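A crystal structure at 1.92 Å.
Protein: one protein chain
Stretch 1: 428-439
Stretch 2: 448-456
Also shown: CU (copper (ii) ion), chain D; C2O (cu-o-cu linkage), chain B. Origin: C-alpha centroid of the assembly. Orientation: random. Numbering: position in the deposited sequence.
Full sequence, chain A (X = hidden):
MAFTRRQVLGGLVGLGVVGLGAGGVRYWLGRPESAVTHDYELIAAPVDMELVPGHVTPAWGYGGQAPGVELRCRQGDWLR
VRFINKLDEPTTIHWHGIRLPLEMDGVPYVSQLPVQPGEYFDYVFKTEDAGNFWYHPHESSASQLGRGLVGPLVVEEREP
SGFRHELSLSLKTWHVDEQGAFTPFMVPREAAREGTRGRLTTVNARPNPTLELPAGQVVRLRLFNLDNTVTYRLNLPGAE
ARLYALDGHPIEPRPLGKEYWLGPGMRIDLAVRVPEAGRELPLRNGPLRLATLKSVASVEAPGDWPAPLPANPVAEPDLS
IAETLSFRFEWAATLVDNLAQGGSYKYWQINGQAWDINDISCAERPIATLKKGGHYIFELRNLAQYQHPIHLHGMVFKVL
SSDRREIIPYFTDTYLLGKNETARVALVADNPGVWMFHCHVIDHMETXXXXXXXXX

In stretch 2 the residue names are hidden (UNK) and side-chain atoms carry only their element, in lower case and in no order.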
# COMPACT_ATOMS: atom_id res chain seq x y z
N VAL A 428 -6.45 -18.17 -4.36
CA VAL A 428 -7.50 -18.61 -5.25
C VAL A 428 -7.61 -17.61 -6.37
O VAL A 428 -7.63 -16.43 -6.12
CB VAL A 428 -8.85 -18.75 -4.50
CG1 VAL A 428 -9.98 -19.27 -5.46
CG2 VAL A 428 -8.63 -19.64 -3.23
N ALA A 429 -7.65 -18.11 -7.61
CA ALA A 429 -7.70 -17.27 -8.81
C ALA A 429 -9.17 -16.93 -9.00
O ALA A 429 -9.84 -17.43 -9.87
CB ALA A 429 -7.07 -17.96 -9.99
N ASP A 430 -9.56 -15.99 -8.16
CA ASP A 430 -10.92 -15.64 -7.75
C ASP A 430 -11.63 -14.74 -8.74
O ASP A 430 -12.82 -14.73 -8.82
CB ASP A 430 -10.74 -14.76 -6.48
CG ASP A 430 -11.65 -15.13 -5.37
OD1 ASP A 430 -12.78 -15.67 -5.62
OD2 ASP A 430 -11.22 -14.88 -4.20
N ASN A 431 -10.85 -13.89 -9.40
CA ASN A 431 -11.33 -12.64 -9.99
C ASN A 431 -10.74 -12.69 -11.42
O ASN A 431 -9.49 -12.73 -11.59
CB ASN A 431 -10.79 -11.53 -9.05
CG ASN A 431 -11.24 -10.17 -9.39
OD1 ASN A 431 -11.99 -9.98 -10.31
ND2 ASN A 431 -10.80 -9.21 -8.62
N PRO A 432 -11.60 -12.81 -12.45
CA PRO A 432 -11.11 -12.95 -13.80
C PRO A 432 -10.61 -11.60 -14.35
O PRO A 432 -11.12 -10.52 -14.00
CB PRO A 432 -12.34 -13.48 -14.57
CG PRO A 432 -13.48 -12.84 -13.87
CD PRO A 432 -13.08 -12.88 -12.42
N GLY A 433 -9.56 -11.71 -15.17
CA GLY A 433 -8.92 -10.58 -15.77
C GLY A 433 -7.46 -10.83 -16.00
O GLY A 433 -7.04 -11.97 -16.08
N VAL A 434 -6.74 -9.73 -16.13
CA VAL A 434 -5.33 -9.72 -16.35
C VAL A 434 -4.78 -8.84 -15.30
O VAL A 434 -4.95 -7.67 -15.34
CB VAL A 434 -4.94 -9.22 -17.76
CG1 VAL A 434 -3.41 -9.28 -17.92
CG2 VAL A 434 -5.61 -10.05 -18.86
N TRP A 435 -4.12 -9.42 -14.32
CA TRP A 435 -3.69 -8.65 -13.14
C TRP A 435 -2.18 -8.46 -13.10
O TRP A 435 -1.42 -9.43 -13.15
CB TRP A 435 -4.07 -9.41 -11.89
CG TRP A 435 -5.41 -9.78 -11.99
CD1 TRP A 435 -5.90 -10.97 -12.44
CD2 TRP A 435 -6.52 -8.94 -11.81
NE1 TRP A 435 -7.26 -10.93 -12.50
CE2 TRP A 435 -7.67 -9.68 -12.11
CE3 TRP A 435 -6.66 -7.64 -11.39
CZ2 TRP A 435 -8.96 -9.17 -11.94
CZ3 TRP A 435 -7.98 -7.13 -11.25
CH2 TRP A 435 -9.09 -7.90 -11.52
N MET A 436 -1.79 -7.22 -12.93
CA MET A 436 -0.39 -6.88 -12.71
C MET A 436 0.16 -7.49 -11.43
O MET A 436 -0.49 -7.56 -10.37
CB MET A 436 -0.15 -5.36 -12.65
CG MET A 436 -0.63 -4.55 -13.86
SD MET A 436 -0.02 -5.19 -15.46
CE MET A 436 -1.16 -6.55 -15.82
N PHE A 437 1.42 -7.85 -11.56
CA PHE A 437 2.17 -8.54 -10.57
C PHE A 437 3.56 -7.95 -10.59
O PHE A 437 4.25 -8.07 -11.56
CB PHE A 437 2.22 -9.97 -10.94
CG PHE A 437 2.94 -10.82 -9.98
CD1 PHE A 437 2.73 -10.73 -8.64
CD2 PHE A 437 3.77 -11.83 -10.47
CE1 PHE A 437 3.38 -11.58 -7.76
CE2 PHE A 437 4.41 -12.71 -9.61
CZ PHE A 437 4.21 -12.58 -8.25
N HIS A 438 3.87 -7.20 -9.56
CA HIS A 438 5.03 -6.37 -9.64
C HIS A 438 5.64 -5.96 -8.28
O HIS A 438 5.00 -6.01 -7.19
CB HIS A 438 4.73 -5.18 -10.55
CG HIS A 438 3.87 -4.16 -9.90
ND1 HIS A 438 4.36 -3.26 -8.99
CD2 HIS A 438 2.53 -3.99 -9.90
CE1 HIS A 438 3.38 -2.53 -8.51
NE2 HIS A 438 2.27 -2.95 -9.05
N CYS A 439 6.91 -5.56 -8.35
CA CYS A 439 7.56 -5.04 -7.18
C CYS A 439 6.96 -3.66 -7.03
O CYS A 439 6.74 -2.93 -8.03
CB CYS A 439 9.07 -4.92 -7.34
SG CYS A 439 9.75 -3.90 -6.00
N UNK A 448 11.36 -2.76 -15.23
CA UNK A 448 11.25 -4.17 -15.60
C UNK A 448 10.58 -5.19 -14.66
O UNK A 448 10.21 -6.29 -15.12
N UNK A 449 10.42 -4.88 -13.38
CA UNK A 449 9.99 -5.90 -12.41
C UNK A 449 8.46 -5.92 -12.31
O UNK A 449 7.85 -5.54 -11.29
c UNK A 449 11.65 -6.32 -8.90
c UNK A 449 10.65 -5.63 -11.07
c UNK A 449 11.29 -8.02 -10.74
c UNK A 449 10.75 -6.76 -10.06
N UNK A 450 7.84 -6.37 -13.40
CA UNK A 450 6.42 -6.44 -13.49
C UNK A 450 6.05 -7.49 -14.50
O UNK A 450 6.77 -7.72 -15.50
c UNK A 450 4.34 -5.11 -14.18
s UNK A 450 3.56 -3.53 -13.80
c UNK A 450 4.01 -2.41 -15.12
c UNK A 450 5.82 -5.10 -13.83
N UNK A 451 4.97 -8.16 -14.21
CA UNK A 451 4.41 -9.07 -15.15
C UNK A 451 2.91 -9.01 -15.02
O UNK A 451 2.35 -8.29 -14.20
c UNK A 451 4.94 -10.43 -14.86
N UNK A 452 2.26 -9.75 -15.89
CA UNK A 452 0.84 -9.82 -15.90
C UNK A 452 0.44 -11.30 -15.79
O UNK A 452 1.05 -12.19 -16.41
c UNK A 452 0.31 -9.18 -17.18
N UNK A 453 -0.54 -11.56 -14.92
CA UNK A 453 -1.09 -12.91 -14.70
C UNK A 453 -2.53 -12.85 -15.14
O UNK A 453 -3.33 -12.10 -14.55
c UNK A 453 0.45 -13.50 -12.83
c UNK A 453 -1.02 -13.31 -13.23
c UNK A 453 0.66 -13.42 -11.36
c UNK A 453 -1.88 -14.55 -12.99
N UNK A 454 -2.85 -13.62 -16.18
CA UNK A 454 -4.22 -13.70 -16.70
C UNK A 454 -5.01 -14.74 -15.88
O UNK A 454 -4.54 -15.89 -15.71
o UNK A 454 -6.71 -14.89 -20.72
o UNK A 454 -4.77 -13.89 -21.00
c UNK A 454 -5.70 -14.31 -20.28
c UNK A 454 -4.23 -14.08 -18.19
c UNK A 454 -5.63 -14.04 -18.80
N UNK A 455 -6.13 -14.29 -15.29
CA UNK A 455 -7.18 -15.13 -14.71
C UNK A 455 -8.30 -15.15 -15.75
O UNK A 455 -9.14 -14.27 -15.81
c UNK A 455 -6.70 -14.35 -12.37
c UNK A 455 -7.77 -14.59 -13.38
c UNK A 455 -8.75 -15.61 -12.75
N UNK A 456 -8.75 -16.93 -16.26
CA UNK A 456 -9.90 -17.14 -17.13
C UNK A 456 -10.39 -18.57 -17.12
O UNK A 456 -10.57 -19.13 -16.06
c UNK A 456 -9.62 -16.68 -18.55
CU CU D . 11.91 -4.37 -6.20
CU2 C2O B . -0.19 -0.05 -5.30
CU3 C2O B . 0.21 -2.14 -9.38
O1 C2O B . 0.10 -1.21 -7.28

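Position 448 has backbone atoms and no side-chain atoms. Its phi/psi of 121/-18 would jam a CB against the carbonyl O of the residue before. It is Gly448, and it touches nothing on stretch 1.

Position 449 has four side-chain carbons, forked at the second. One arm of the fork lies 3.3 Å from Cys439 CB. This is leucine, Leu449, and the arm in contact is CD2. Its backbone O accepts a hydrogen bond from Cys439 N at 3.1 Å.

Position 450 carries an unbranched chain of two carbons, a sulfur and a last carbon. Its CB is 3.5 Å from His438 CB. The sulfur lies 4.3 Å from Met436 SD. This is methionine, Met450. Its SD also sits 4.5 Å from the centroid of the His438 ring, in an oblique approach.

Position 451 has one side-chain carbon, on the same face of the sheet as the Phe437 side chain. It is Ala451. Its N donates to Phe437 O at 2.7 Å, and its O accepts from Phe437 N at 2.8 Å.

Position 452 again has a single carbon, now on the opposite face. That CB lies 3.3 Å from Met436 CE and 3.8 Å from Val434 CG1. It is Ala452.

Position 453 has four carbons, forked at the first, with one arm two carbons long. The end of the long arm is 3.6 Å from Phe437 CD2. This is isoleucine, Ile453, and the arm ends in CD1.

Position 454 has three carbons, the third bearing two oxygens. The second carbon lies 4.0 Å from Val434 CG2. This is glutamate, Glu454, and the carbon nearest Val434 CG2 is CG.

Position 455 has one carbon carrying two more. CB lies 3.1 Å from Asn431 O. One branch reaches Ala429 CB at 4.0 Å; the other lies at the edge of the Trp435 ring, 3.5 Å from NE1. This is valine, Val455, with CG1 and CG2 the respective branches.

Position 456 has one carbon and no contact with stretch 1. It is Ala456.

The contact is an antiparallel strand pair. Gly433, Trp435 and Phe437 each exchange two backbone hydrogen bonds with Val455, Ile453 and Ala451, respectively. Between them, the side chains of Val434, Met436, His438, Met450, Ala452 and Glu454 share one face; those of Trp435, Phe437, Ala451, Ile453 and Val455 lie on the other. Strand 433-439 also places two metal ligands: His438 NE2 binds CU3 of the Cu-O-Cu linkage at 2.2 Å, and Cys439 SG binds the copper ion CU at 2.2 Å.

Stretch 2 448-456: GLMAAIEVA
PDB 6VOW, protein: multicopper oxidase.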